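Local atomic coordinates of fucolectin-related protein (Streptococcus pneumoniae, PDB entry 2WMF), a protein that probably hydrolyses host blood-group carbohydrate antigens as the catalytic module of a family 98 glycoside hydrolase. Residues 530-535 against 568-573; 431-436 against 460-465; 524-529 against 551-556; 275-280 against 465-470; 242-247 against 268-273. One frame throughout, in Å; residues are numbered along the deposited sequence.

Contact 1: 530-535 against 568-573; sequences TTTLTL and TITVNH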
# COMPACT_ATOMS: atom_id res chain seq x y z
N THR A 530 23.23 7.33 6.67
CA THR A 530 23.41 8.66 6.13
C THR A 530 22.71 8.86 4.76
O THR A 530 22.89 8.06 3.82
CB THR A 530 24.90 8.97 5.93
OG1 THR A 530 25.56 8.84 7.20
CG2 THR A 530 25.06 10.42 5.42
N THR A 531 21.92 9.93 4.66
CA THR A 531 21.32 10.41 3.44
C THR A 531 22.00 11.73 3.17
O THR A 531 22.04 12.59 4.03
CB THR A 531 19.80 10.66 3.59
OG1 THR A 531 19.15 9.45 4.00
CG2 THR A 531 19.21 11.16 2.28
N THR A 532 22.58 11.86 1.97
CA THR A 532 23.31 13.08 1.61
C THR A 532 22.47 13.80 0.54
O THR A 532 22.13 13.20 -0.52
CB THR A 532 24.70 12.76 1.06
OG1 THR A 532 25.42 11.98 2.03
CG2 THR A 532 25.45 14.07 0.73
N LEU A 533 22.15 15.06 0.82
CA LEU A 533 21.33 15.89 -0.06
C LEU A 533 22.18 17.07 -0.56
O LEU A 533 22.76 17.79 0.25
CB LEU A 533 20.13 16.40 0.73
CG LEU A 533 19.22 17.38 0.00
CD1 LEU A 533 18.66 16.72 -1.22
CD2 LEU A 533 18.11 17.91 1.00
N THR A 534 22.28 17.24 -1.88
CA THR A 534 23.11 18.28 -2.46
C THR A 534 22.26 19.14 -3.40
O THR A 534 21.61 18.64 -4.32
CB THR A 534 24.28 17.69 -3.26
OG1 THR A 534 24.97 16.73 -2.45
CG2 THR A 534 25.27 18.76 -3.64
N LEU A 535 22.22 20.44 -3.11
CA LEU A 535 21.49 21.41 -3.94
C LEU A 535 22.52 22.18 -4.74
O LEU A 535 23.35 22.90 -4.16
CB LEU A 535 20.69 22.38 -3.08
CG LEU A 535 19.66 21.81 -2.12
CD1 LEU A 535 19.01 22.95 -1.29
CD2 LEU A 535 18.63 21.05 -2.87
N THR A 568 25.21 21.44 0.69
CA THR A 568 25.10 20.01 1.00
C THR A 568 24.67 19.85 2.46
O THR A 568 25.22 20.50 3.37
CB THR A 568 26.43 19.26 0.81
OG1 THR A 568 26.94 19.48 -0.50
CG2 THR A 568 26.26 17.71 1.05
N ILE A 569 23.64 19.03 2.68
CA ILE A 569 23.30 18.61 4.03
C ILE A 569 23.44 17.09 4.12
O ILE A 569 22.90 16.34 3.30
CB ILE A 569 21.89 19.11 4.52
CG1 ILE A 569 21.73 18.74 6.00
CG2 ILE A 569 20.81 18.57 3.66
CD1 ILE A 569 20.64 19.45 6.70
N THR A 570 24.22 16.66 5.11
CA THR A 570 24.51 15.24 5.37
C THR A 570 23.70 14.90 6.60
O THR A 570 23.96 15.44 7.65
CB THR A 570 26.01 15.07 5.62
OG1 THR A 570 26.67 15.54 4.45
CG2 THR A 570 26.34 13.62 5.82
N VAL A 571 22.68 14.05 6.43
CA VAL A 571 21.75 13.73 7.51
C VAL A 571 22.02 12.30 7.96
O VAL A 571 21.91 11.38 7.17
CB VAL A 571 20.26 13.87 7.07
CG1 VAL A 571 19.34 13.60 8.24
CG2 VAL A 571 20.02 15.28 6.47
N ASN A 572 22.35 12.09 9.23
CA ASN A 572 22.51 10.73 9.80
C ASN A 572 21.27 10.45 10.64
O ASN A 572 20.96 11.19 11.58
CB ASN A 572 23.73 10.69 10.71
CG ASN A 572 24.86 11.47 10.15
OD1 ASN A 572 25.20 12.58 10.67
ND2 ASN A 572 25.39 11.01 9.04
N HIS A 573 20.51 9.43 10.26
CA HIS A 573 19.17 9.28 10.85
C HIS A 573 18.73 7.83 10.89
O HIS A 573 19.23 7.02 10.14
CB HIS A 573 18.16 10.22 10.17
CG HIS A 573 17.84 9.95 8.72
ND1 HIS A 573 18.76 10.01 7.68
CD2 HIS A 573 16.64 9.73 8.14
CE1 HIS A 573 18.11 9.84 6.53
NE2 HIS A 573 16.84 9.63 6.78

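Contact 2: 431-436 against 460-465; sequences WYIYNS and LDLTPH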
# COMPACT_ATOMS: atom_id res chain seq x y z
N TRP A 431 9.02 15.52 -6.54
CA TRP A 431 9.72 14.29 -6.80
C TRP A 431 9.43 13.32 -5.67
O TRP A 431 9.55 13.67 -4.49
CB TRP A 431 11.25 14.52 -6.83
CG TRP A 431 11.79 15.14 -8.09
CD1 TRP A 431 12.38 16.41 -8.21
CD2 TRP A 431 11.93 14.51 -9.34
NE1 TRP A 431 12.83 16.59 -9.51
CE2 TRP A 431 12.61 15.43 -10.22
CE3 TRP A 431 11.59 13.25 -9.82
CZ2 TRP A 431 12.93 15.11 -11.52
CZ3 TRP A 431 11.93 12.93 -11.13
CH2 TRP A 431 12.57 13.87 -11.97
N TYR A 432 9.09 12.08 -6.04
CA TYR A 432 8.89 10.95 -5.12
C TYR A 432 10.05 9.95 -5.41
O TYR A 432 10.23 9.51 -6.55
CB TYR A 432 7.52 10.29 -5.32
CG TYR A 432 6.44 11.11 -4.66
CD1 TYR A 432 6.04 10.81 -3.37
CD2 TYR A 432 5.94 12.26 -5.27
CE1 TYR A 432 5.15 11.62 -2.68
CE2 TYR A 432 5.01 13.10 -4.58
CZ TYR A 432 4.62 12.79 -3.29
OH TYR A 432 3.74 13.62 -2.61
N ILE A 433 10.80 9.60 -4.36
CA ILE A 433 12.10 8.96 -4.51
C ILE A 433 12.26 7.81 -3.50
O ILE A 433 11.85 7.93 -2.35
CB ILE A 433 13.22 9.99 -4.20
CG1 ILE A 433 13.09 11.22 -5.10
CG2 ILE A 433 14.59 9.37 -4.28
CD1 ILE A 433 13.28 12.50 -4.34
N TYR A 434 12.91 6.74 -3.93
CA TYR A 434 13.41 5.72 -3.00
C TYR A 434 14.56 4.90 -3.57
O TYR A 434 14.79 4.85 -4.77
CB TYR A 434 12.31 4.84 -2.42
CG TYR A 434 11.39 4.04 -3.33
CD1 TYR A 434 11.88 3.03 -4.17
CD2 TYR A 434 9.98 4.25 -3.32
CE1 TYR A 434 11.02 2.30 -4.99
CE2 TYR A 434 9.12 3.49 -4.10
CZ TYR A 434 9.63 2.50 -4.93
OH TYR A 434 8.78 1.71 -5.68
N ASN A 435 15.24 4.21 -2.64
CA ASN A 435 16.23 3.20 -2.99
C ASN A 435 15.42 1.91 -3.25
O ASN A 435 14.64 1.49 -2.39
CB ASN A 435 17.21 3.02 -1.83
CG ASN A 435 18.26 1.94 -2.09
OD1 ASN A 435 17.94 0.86 -2.60
ND2 ASN A 435 19.54 2.27 -1.81
N SER A 436 15.59 1.33 -4.45
CA SER A 436 14.79 0.20 -4.91
C SER A 436 15.28 -1.19 -4.51
O SER A 436 14.70 -2.20 -4.97
CB SER A 436 14.63 0.23 -6.43
OG SER A 436 15.84 0.04 -7.10
N LEU A 460 20.65 13.06 -4.37
CA LEU A 460 20.51 12.28 -3.15
C LEU A 460 21.34 11.00 -3.25
O LEU A 460 21.36 10.33 -4.32
CB LEU A 460 19.04 11.88 -2.86
CG LEU A 460 18.12 13.01 -2.41
CD1 LEU A 460 16.66 12.62 -2.61
CD2 LEU A 460 18.39 13.21 -0.91
N ASP A 461 21.99 10.66 -2.13
CA ASP A 461 22.62 9.37 -1.91
C ASP A 461 21.82 8.73 -0.81
O ASP A 461 21.69 9.29 0.30
CB ASP A 461 24.11 9.52 -1.56
CG ASP A 461 24.84 8.20 -1.43
OD1 ASP A 461 24.38 7.18 -1.93
OD2 ASP A 461 25.94 8.22 -0.80
N LEU A 462 21.27 7.54 -1.14
CA LEU A 462 20.24 6.89 -0.34
C LEU A 462 20.66 5.46 0.02
O LEU A 462 20.95 4.67 -0.85
CB LEU A 462 18.95 6.74 -1.12
CG LEU A 462 18.37 7.99 -1.77
CD1 LEU A 462 17.61 7.67 -3.08
CD2 LEU A 462 17.53 8.70 -0.71
N THR A 463 20.67 5.15 1.30
CA THR A 463 20.86 3.78 1.72
C THR A 463 19.58 3.00 1.48
O THR A 463 18.50 3.59 1.31
CB THR A 463 21.28 3.65 3.20
OG1 THR A 463 20.18 3.98 4.07
CG2 THR A 463 22.51 4.50 3.55
N PRO A 464 19.67 1.66 1.49
CA PRO A 464 18.44 0.91 1.40
C PRO A 464 17.38 1.29 2.43
O PRO A 464 17.69 1.67 3.54
CB PRO A 464 18.90 -0.55 1.58
CG PRO A 464 20.33 -0.57 1.03
CD PRO A 464 20.88 0.78 1.46
N HIS A 465 16.12 1.17 2.02
CA HIS A 465 14.96 1.42 2.90
C HIS A 465 14.95 2.90 3.33
O HIS A 465 14.71 3.26 4.50
CB HIS A 465 14.93 0.44 4.07
CG HIS A 465 15.22 -0.95 3.63
ND1 HIS A 465 16.23 -1.71 4.18
CD2 HIS A 465 14.68 -1.69 2.63
CE1 HIS A 465 16.28 -2.88 3.55
NE2 HIS A 465 15.36 -2.88 2.60
O HOH W 1 15.19 -0.12 -0.26

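Contact 3: 524-529 against 551-556; sequences VDNDFR and KNHYTY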
# COMPACT_ATOMS: atom_id res chain seq x y z
N VAL A 524 15.17 -1.34 18.59
CA VAL A 524 16.63 -1.22 18.43
C VAL A 524 16.83 -0.34 17.19
O VAL A 524 17.00 -0.83 16.07
CB VAL A 524 17.32 -2.59 18.33
CG1 VAL A 524 18.83 -2.38 18.19
CG2 VAL A 524 17.00 -3.45 19.57
N ASP A 525 16.73 0.98 17.38
CA ASP A 525 16.67 1.94 16.27
C ASP A 525 17.66 3.08 16.42
O ASP A 525 17.45 4.17 15.86
CB ASP A 525 15.22 2.48 16.09
CG ASP A 525 14.66 3.18 17.31
OD1 ASP A 525 15.42 3.52 18.25
OD2 ASP A 525 13.42 3.37 17.30
N ASN A 526 18.77 2.80 17.13
CA ASN A 526 19.83 3.78 17.36
C ASN A 526 21.01 3.67 16.39
O ASN A 526 21.96 4.45 16.50
CB ASN A 526 20.27 3.74 18.83
CG ASN A 526 19.14 4.20 19.76
OD1 ASN A 526 18.61 3.42 20.51
ND2 ASN A 526 18.77 5.45 19.66
N ASP A 527 20.92 2.76 15.41
CA ASP A 527 21.94 2.68 14.36
C ASP A 527 21.48 3.68 13.27
O ASP A 527 20.47 3.45 12.62
CB ASP A 527 22.04 1.30 13.73
CG ASP A 527 22.44 0.18 14.70
OD1 ASP A 527 23.29 0.35 15.53
OD2 ASP A 527 21.94 -0.95 14.53
N PHE A 528 22.22 4.76 13.09
CA PHE A 528 21.88 5.77 12.08
C PHE A 528 22.55 5.41 10.75
O PHE A 528 23.62 4.81 10.70
CB PHE A 528 22.31 7.17 12.49
CG PHE A 528 21.61 7.73 13.72
CD1 PHE A 528 20.56 7.08 14.35
CD2 PHE A 528 21.99 9.01 14.19
CE1 PHE A 528 19.95 7.63 15.49
CE2 PHE A 528 21.36 9.57 15.30
CZ PHE A 528 20.32 8.90 15.94
N ARG A 529 21.93 5.86 9.65
CA ARG A 529 22.43 5.68 8.29
C ARG A 529 22.37 7.08 7.65
O ARG A 529 21.51 7.89 7.99
CB ARG A 529 21.53 4.70 7.47
CG ARG A 529 21.25 3.43 8.21
CD ARG A 529 20.70 2.34 7.32
NE ARG A 529 19.48 2.58 6.55
CZ ARG A 529 18.24 2.61 7.06
NH1 ARG A 529 17.21 2.71 6.23
NH2 ARG A 529 18.00 2.60 8.37
N LYS A 551 12.50 12.72 17.33
CA LYS A 551 13.32 13.12 18.47
C LYS A 551 14.42 12.08 18.76
O LYS A 551 14.15 10.88 18.79
CB LYS A 551 12.42 13.33 19.69
CG LYS A 551 13.16 13.85 20.90
CD LYS A 551 12.21 14.01 22.12
CE LYS A 551 13.00 14.18 23.43
NZ LYS A 551 14.11 15.19 23.28
N ASN A 552 15.66 12.54 18.96
CA ASN A 552 16.84 11.71 19.25
C ASN A 552 17.23 10.72 18.17
O ASN A 552 18.06 9.83 18.40
CB ASN A 552 16.69 10.93 20.58
CG ASN A 552 16.42 11.83 21.75
OD1 ASN A 552 15.53 11.56 22.57
ND2 ASN A 552 17.22 12.85 21.88
N HIS A 553 16.68 10.92 16.97
CA HIS A 553 16.93 9.99 15.87
C HIS A 553 17.53 10.62 14.61
O HIS A 553 17.49 10.04 13.52
CB HIS A 553 15.65 9.17 15.58
CG HIS A 553 15.39 8.16 16.65
ND1 HIS A 553 15.74 6.84 16.53
CD2 HIS A 553 14.95 8.32 17.92
CE1 HIS A 553 15.48 6.21 17.66
NE2 HIS A 553 14.98 7.08 18.52
N TYR A 554 18.15 11.81 14.78
CA TYR A 554 18.95 12.35 13.69
C TYR A 554 19.99 13.37 14.12
O TYR A 554 19.82 14.06 15.12
CB TYR A 554 18.06 12.99 12.62
CG TYR A 554 17.43 14.32 13.05
CD1 TYR A 554 17.92 15.53 12.57
CD2 TYR A 554 16.34 14.34 13.93
CE1 TYR A 554 17.35 16.74 12.96
CE2 TYR A 554 15.77 15.56 14.34
CZ TYR A 554 16.29 16.75 13.86
OH TYR A 554 15.71 17.97 14.26
N THR A 555 21.06 13.41 13.35
CA THR A 555 22.03 14.48 13.36
C THR A 555 22.31 14.93 11.94
O THR A 555 21.93 14.28 10.97
CB THR A 555 23.34 14.09 14.07
OG1 THR A 555 24.02 13.08 13.33
CG2 THR A 555 23.08 13.58 15.48
N TYR A 556 22.93 16.11 11.79
CA TYR A 556 23.27 16.60 10.46
C TYR A 556 24.47 17.54 10.45
O TYR A 556 24.81 18.14 11.48
CB TYR A 556 22.06 17.28 9.79
CG TYR A 556 21.62 18.56 10.45
CD1 TYR A 556 22.04 19.79 9.96
CD2 TYR A 556 20.76 18.55 11.55
CE1 TYR A 556 21.64 20.98 10.57
CE2 TYR A 556 20.36 19.73 12.17
CZ TYR A 556 20.80 20.94 11.67
OH TYR A 556 20.38 22.11 12.27

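Contact 4: 275-280 against 465-470; sequences IAMEMM and HTYAVV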
# COMPACT_ATOMS: atom_id res chain seq x y z
N ILE A 275 7.51 -0.66 4.02
CA ILE A 275 6.03 -0.68 4.07
C ILE A 275 5.48 0.66 3.47
O ILE A 275 4.58 0.69 2.60
CB ILE A 275 5.50 -0.88 5.47
CG1 ILE A 275 5.91 -2.24 6.05
CG2 ILE A 275 3.96 -0.83 5.49
CD1 ILE A 275 5.75 -2.29 7.56
N ALA A 276 6.08 1.76 3.94
CA ALA A 276 5.76 3.10 3.40
C ALA A 276 6.06 3.26 1.91
O ALA A 276 5.29 3.92 1.17
CB ALA A 276 6.43 4.19 4.23
N MET A 277 7.16 2.66 1.45
CA MET A 277 7.46 2.70 0.01
C MET A 277 6.38 1.96 -0.83
O MET A 277 5.98 2.44 -1.92
CB MET A 277 8.84 2.14 -0.24
CG MET A 277 9.94 3.04 0.38
SD MET A 277 11.52 2.23 0.82
CE MET A 277 11.79 1.36 -0.64
N GLU A 278 5.89 0.82 -0.34
CA GLU A 278 4.73 0.15 -0.95
C GLU A 278 3.48 1.10 -0.98
O GLU A 278 2.79 1.15 -1.99
CB GLU A 278 4.42 -1.20 -0.28
CG GLU A 278 5.55 -2.20 -0.21
CD GLU A 278 5.06 -3.60 0.01
OE1 GLU A 278 4.02 -3.97 -0.55
OE2 GLU A 278 5.69 -4.35 0.80
N MET A 279 3.25 1.83 0.11
CA MET A 279 2.15 2.79 0.12
C MET A 279 2.40 3.90 -0.92
O MET A 279 1.48 4.34 -1.60
CB MET A 279 1.97 3.45 1.50
CG MET A 279 1.67 2.43 2.64
SD MET A 279 1.79 3.22 4.28
CE MET A 279 0.37 4.32 4.28
N MET A 280 3.66 4.36 -1.04
CA MET A 280 3.98 5.35 -2.06
C MET A 280 3.63 4.92 -3.50
O MET A 280 3.18 5.71 -4.27
CB MET A 280 5.46 5.71 -2.01
CG MET A 280 5.84 6.88 -2.90
SD MET A 280 7.62 7.25 -2.92
CE MET A 280 7.80 8.01 -1.32
N HIS A 465 16.12 1.17 2.02
CA HIS A 465 14.96 1.42 2.90
C HIS A 465 14.95 2.90 3.33
O HIS A 465 14.71 3.26 4.50
CB HIS A 465 14.93 0.44 4.07
CG HIS A 465 15.22 -0.95 3.63
ND1 HIS A 465 16.23 -1.71 4.18
CD2 HIS A 465 14.68 -1.69 2.63
CE1 HIS A 465 16.28 -2.88 3.55
NE2 HIS A 465 15.36 -2.88 2.60
N THR A 466 15.23 3.75 2.34
CA THR A 466 15.12 5.20 2.46
C THR A 466 14.21 5.71 1.35
O THR A 466 14.42 5.38 0.19
CB THR A 466 16.51 5.93 2.33
OG1 THR A 466 17.41 5.36 3.28
CG2 THR A 466 16.37 7.43 2.65
N TYR A 467 13.23 6.54 1.73
CA TYR A 467 12.43 7.27 0.78
C TYR A 467 12.53 8.78 1.06
O TYR A 467 12.92 9.23 2.16
CB TYR A 467 11.00 6.77 0.69
CG TYR A 467 10.05 7.15 1.84
CD1 TYR A 467 9.45 8.41 1.90
CD2 TYR A 467 9.78 6.26 2.88
CE1 TYR A 467 8.56 8.75 2.94
CE2 TYR A 467 8.88 6.59 3.92
CZ TYR A 467 8.27 7.84 3.95
OH TYR A 467 7.37 8.16 4.97
N ALA A 468 12.19 9.54 0.01
CA ALA A 468 12.21 11.00 0.08
C ALA A 468 11.09 11.56 -0.77
O ALA A 468 10.71 10.95 -1.80
CB ALA A 468 13.58 11.56 -0.38
N VAL A 469 10.59 12.73 -0.35
CA VAL A 469 9.66 13.49 -1.15
C VAL A 469 10.17 14.91 -1.17
O VAL A 469 10.43 15.51 -0.11
CB VAL A 469 8.20 13.48 -0.60
CG1 VAL A 469 7.23 14.18 -1.62
CG2 VAL A 469 7.72 12.06 -0.30
N VAL A 470 10.29 15.46 -2.36
CA VAL A 470 10.74 16.85 -2.50
C VAL A 470 9.66 17.64 -3.23
O VAL A 470 9.35 17.35 -4.40
CB VAL A 470 12.10 16.96 -3.29
CG1 VAL A 470 12.51 18.45 -3.51
CG2 VAL A 470 13.23 16.12 -2.64

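Contact 5: 242-247 against 268-273; sequences TDTWKW and ASEPES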
# COMPACT_ATOMS: atom_id res chain seq x y z
N THR A 242 -1.03 -4.21 1.89
CA THR A 242 0.44 -4.33 1.89
C THR A 242 0.76 -5.43 2.91
O THR A 242 0.53 -5.24 4.11
CB THR A 242 1.11 -3.00 2.32
OG1 THR A 242 0.91 -2.00 1.32
CG2 THR A 242 2.60 -3.18 2.54
N ASP A 243 1.29 -6.57 2.43
CA ASP A 243 1.38 -7.77 3.27
C ASP A 243 2.83 -8.16 3.54
O ASP A 243 3.53 -8.61 2.63
CB ASP A 243 0.60 -8.93 2.65
CG ASP A 243 0.56 -10.16 3.54
OD1 ASP A 243 1.02 -10.08 4.70
OD2 ASP A 243 -0.00 -11.18 3.06
N THR A 244 3.24 -8.05 4.80
CA THR A 244 4.64 -8.37 5.19
C THR A 244 4.90 -9.89 5.20
O THR A 244 6.05 -10.31 5.29
CB THR A 244 5.03 -7.76 6.52
OG1 THR A 244 4.21 -8.29 7.55
CG2 THR A 244 4.91 -6.18 6.48
N TRP A 245 3.84 -10.70 5.07
CA TRP A 245 4.01 -12.14 4.81
C TRP A 245 4.80 -12.37 3.51
O TRP A 245 5.36 -13.46 3.32
CB TRP A 245 2.66 -12.88 4.73
CG TRP A 245 2.04 -13.31 6.02
CD1 TRP A 245 1.01 -12.72 6.69
CD2 TRP A 245 2.38 -14.48 6.78
NE1 TRP A 245 0.70 -13.43 7.82
CE2 TRP A 245 1.50 -14.54 7.88
CE3 TRP A 245 3.32 -15.49 6.61
CZ2 TRP A 245 1.57 -15.55 8.86
CZ3 TRP A 245 3.38 -16.52 7.57
CH2 TRP A 245 2.51 -16.51 8.69
N LYS A 246 4.85 -11.38 2.61
CA LYS A 246 5.73 -11.53 1.41
C LYS A 246 7.17 -11.90 1.83
O LYS A 246 7.89 -12.64 1.09
CB LYS A 246 5.71 -10.30 0.51
CG LYS A 246 6.50 -9.07 1.00
CD LYS A 246 6.59 -7.98 -0.05
CE LYS A 246 5.25 -7.43 -0.48
NZ LYS A 246 4.43 -6.82 0.62
N TRP A 247 7.61 -11.35 2.97
CA TRP A 247 8.98 -11.54 3.43
C TRP A 247 9.21 -13.05 3.71
O TRP A 247 10.25 -13.64 3.32
CB TRP A 247 9.28 -10.65 4.65
CG TRP A 247 10.73 -10.30 4.85
CD1 TRP A 247 11.56 -10.83 5.76
CD2 TRP A 247 11.48 -9.30 4.16
NE1 TRP A 247 12.81 -10.24 5.71
CE2 TRP A 247 12.79 -9.31 4.69
CE3 TRP A 247 11.17 -8.37 3.15
CZ2 TRP A 247 13.78 -8.41 4.26
CZ3 TRP A 247 12.16 -7.50 2.72
CH2 TRP A 247 13.44 -7.54 3.25
N ALA A 268 7.60 -10.19 10.54
CA ALA A 268 7.97 -9.04 11.35
C ALA A 268 9.34 -8.46 10.96
O ALA A 268 9.95 -7.69 11.72
CB ALA A 268 7.91 -9.42 12.88
N SER A 269 9.76 -8.77 9.72
CA SER A 269 11.08 -8.42 9.25
C SER A 269 11.15 -7.55 7.97
O SER A 269 12.23 -7.11 7.59
CB SER A 269 11.95 -9.67 9.11
OG SER A 269 12.12 -10.31 10.37
N GLU A 270 10.03 -7.28 7.32
CA GLU A 270 10.05 -6.32 6.20
C GLU A 270 10.36 -4.93 6.79
O GLU A 270 9.65 -4.48 7.71
CB GLU A 270 8.71 -6.27 5.48
CG GLU A 270 8.73 -5.24 4.35
CD GLU A 270 7.55 -5.21 3.40
OE1 GLU A 270 6.80 -6.19 3.33
OE2 GLU A 270 7.44 -4.15 2.69
N PRO A 271 11.41 -4.25 6.29
CA PRO A 271 11.75 -2.93 6.86
C PRO A 271 10.53 -1.99 6.94
O PRO A 271 9.71 -1.91 6.01
CB PRO A 271 12.82 -2.41 5.92
CG PRO A 271 13.47 -3.64 5.43
CD PRO A 271 12.36 -4.64 5.24
N GLU A 272 10.44 -1.31 8.07
CA GLU A 272 9.31 -0.37 8.33
C GLU A 272 9.13 0.66 7.22
O GLU A 272 8.02 0.88 6.72
CB GLU A 272 9.50 0.33 9.69
CG GLU A 272 9.35 -0.61 10.90
CD GLU A 272 10.58 -1.34 11.38
OE1 GLU A 272 11.57 -1.51 10.60
OE2 GLU A 272 10.54 -1.75 12.58
N SER A 273 10.22 1.29 6.83
CA SER A 273 10.14 2.31 5.76
C SER A 273 9.77 1.68 4.42
O SER A 273 9.20 2.34 3.54
CB SER A 273 11.46 3.04 5.63
OG SER A 273 12.48 2.10 5.43

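Contact 1: 530-535 against 568-573
With chi1 at -58° in Thr530 and -39° in Asn572, the hydroxyl and the amide each lie beside their own backbone N, and the two side chains run next to each other in the same direction. Asn572 ND2 donates to Thr530 OG1 at 2.9 Å, keeping the acceptor within the amide plane although the bond is bent (140° at the hydrogen). Asn572 OD1 is hydrogen-bonded to Thr555 OG1, so both ends of the amide are used. Beneath the side chains, Thr531 pairs with Val571 and Leu533 with Ile569 through antiparallel backbone hydrogen bonds. The threonine methyls lean across the register: Thr530 CG2 meets Thr570 CG2 tightly at 3.5 Å, and Thr532 CG2 meets Thr568 CG2 at 3.7 Å. On the opposite face Leu533 CB rests on Ile569 CG2 at 3.7 Å. Leu533 and Val571 pack on strands 477-482 and 576-580, Ile569 on Met579 of the latter. The pair is thus amphipathic: hydroxyls and an amide on the partly exposed side, mostly hydrocarbon facing into the beta-sandwich.

Contact 2: 431-436 against 460-465
Strands 431-434 and 460-462 approach to 9.1 Å with their directions 34° apart, because they belong to the two facing sheets of a beta-sandwich and meet through side chains. Beyond the strands the chains converge, bringing Asn435 CA within 5.4 Å of Pro464 CA. Between the sheets, the two branches of Ile433 each find a leucine: CD1 reaches Leu460 CD1 at 3.8 Å, and CG2 touches Leu462 CD1 at 3.7 Å, the Ile433 and Leu462 side chains crossing nearly at right angles. Asn435 CG stands anti to the backbone N (chi1 178°), which carries the amide over to the other segment, where ND2 donates to Leu462 O at 2.9 Å. The acceptor lies in the amide plane, but the donor sits 45° out of the carbonyl plane. Asn435 OD1 turns back to accept from Asn437 N, fixing the flip of the amide. A water bridges the backbones, donating to Asn435 O at 2.7 Å and accepting from His465 N at 2.8 Å.

Contact 3: 524-529 against 551-556
Phe528 pushes the end of its ring against the backbone of Asn552 and His553, at one end of a beta-sandwich where strand 554-561 forms the outer border of its sheet. Asn552 O lies in the ring plane at the edge, 3.5 Å from Phe528 CZ, whereas His553 O stands over one face, offset toward the rim. Phe528 CZ also comes within 3.5 Å of His553 C. Beside this, the His553 imidazole turns to the loop: ND1 gives a weak, strongly bent hydrogen bond to Asp525 O at 3.2 Å (120° at the hydrogen). The Asn526 amide comes past obliquely, with ND2 3.9 Å from His553 CE1. Farther out, Tyr484 OH holds Asp525 OD2, and the backbones of His553 and Arg529 bond to Asn574 and His573, so the end of strand 566-573 and the residue after it tie both segments together. Phe528 CE2 also grazes a threonine, 4.4 Å from Thr555 CG2.

Contact 4: 275-280 against 465-470
Helix 275-280 lies over strand 467-470 with the two axes 9.9 Å apart at their closest and their directions 44° apart, and no hydrogen bond joins the segments. The meeting is made by one aromatic side chain, Tyr467, whose chi1 of 75° places CG between the backbone N and the carbonyl carbon and directs the ring to the helix. Three helix residues meet the ring obliquely, all from one side of its plane. Ala276 CB is at the far half of the ring, 3.4 Å from Tyr467 CE2. Met280 arrives at the other rim: its chain runs extended to SD and then bends (chi3 -74°), leaving CE 3.6 Å from Tyr467 CD1 and 4.2 Å from Val469 CG2. Met277 works nearer the backbone, with CG 3.9 Å from Tyr467 CB and SD 4.1 Å from His465 CA. Phe316 of helix 307-322 backs Ala276 and Met280, while Tyr432 and Tyr434 from the neighbouring strand add to the methionine surroundings. All the touching residues are buried. This is a hydrophobic interdomain interface, in which an outer helix of a (beta/alpha)8 barrel, the one between its seventh and eighth strands, is seated on a sheet of the beta-sandwich.

Contact 5: 242-247 against 268-273
Ser269 begins the contact by setting CB 3.6 Å from Trp247 NE1, an indole nitrogen that itself donates to Thr253 O. Its carbonyl oxygen sits above the same indole, offset toward the rim. Glu270 follows over that face: CA is 4.1 Å from the centroid of the six-membered ring and 21° off its normal, a CH-pi contact, while the backbone N is buried here without a partner. The Glu270 side chain runs extended, with CG anti to the backbone N (chi1 178°), and brings OE1 alongside Thr244 and Lys246. OE1 lies 3.7 Å from Thr244 CG2 and makes a long salt bridge of 3.7 Å to Lys246 NZ. That ammonium also donates to Asp243 O within its own segment at 2.8 Å and forms a salt bridge with Glu278. Lys246 N and NZ approach Asp243 O from opposite faces of its plane, and Asp243 OD1 caps the turn by accepting from Trp245 N at 2.9 Å. Pro271, the N-cap of helix 272-283, adds a second CH-pi contact, its CD 4.1 Å from the same ring centroid. The cluster stands where the seventh strand of a (beta/alpha)8 barrel ends, the C-terminal rim that carries the active site in glycoside hydrolases of this fold.

Overall arrangement
The five contacts run from the barrel to the far side of the sandwich, contact 5 and contact 1 having centres 26 Å apart. Contact 5 closes first in the chain. Contact 4 then spans 185 residues and encloses contact 2, and contacts 3 and 1 follow with their segments alternating. Contacts 4 and 5 share helix 272-283, their centres 14 Å apart. His465 belongs to both contacts 2 and 4, whose centres are 8 Å apart, and its carbonyl bonds Ser273 of the barrel. Contacts 1, 2 and 3 all reach the sheet containing strands 457-462, 529-536, 566-573 and 554-561. Arg529 binds Thr463 and Pro464, linking contact 3 to contact 2. Contact 4 and the His465-Ser273 bond join barrel to sandwich.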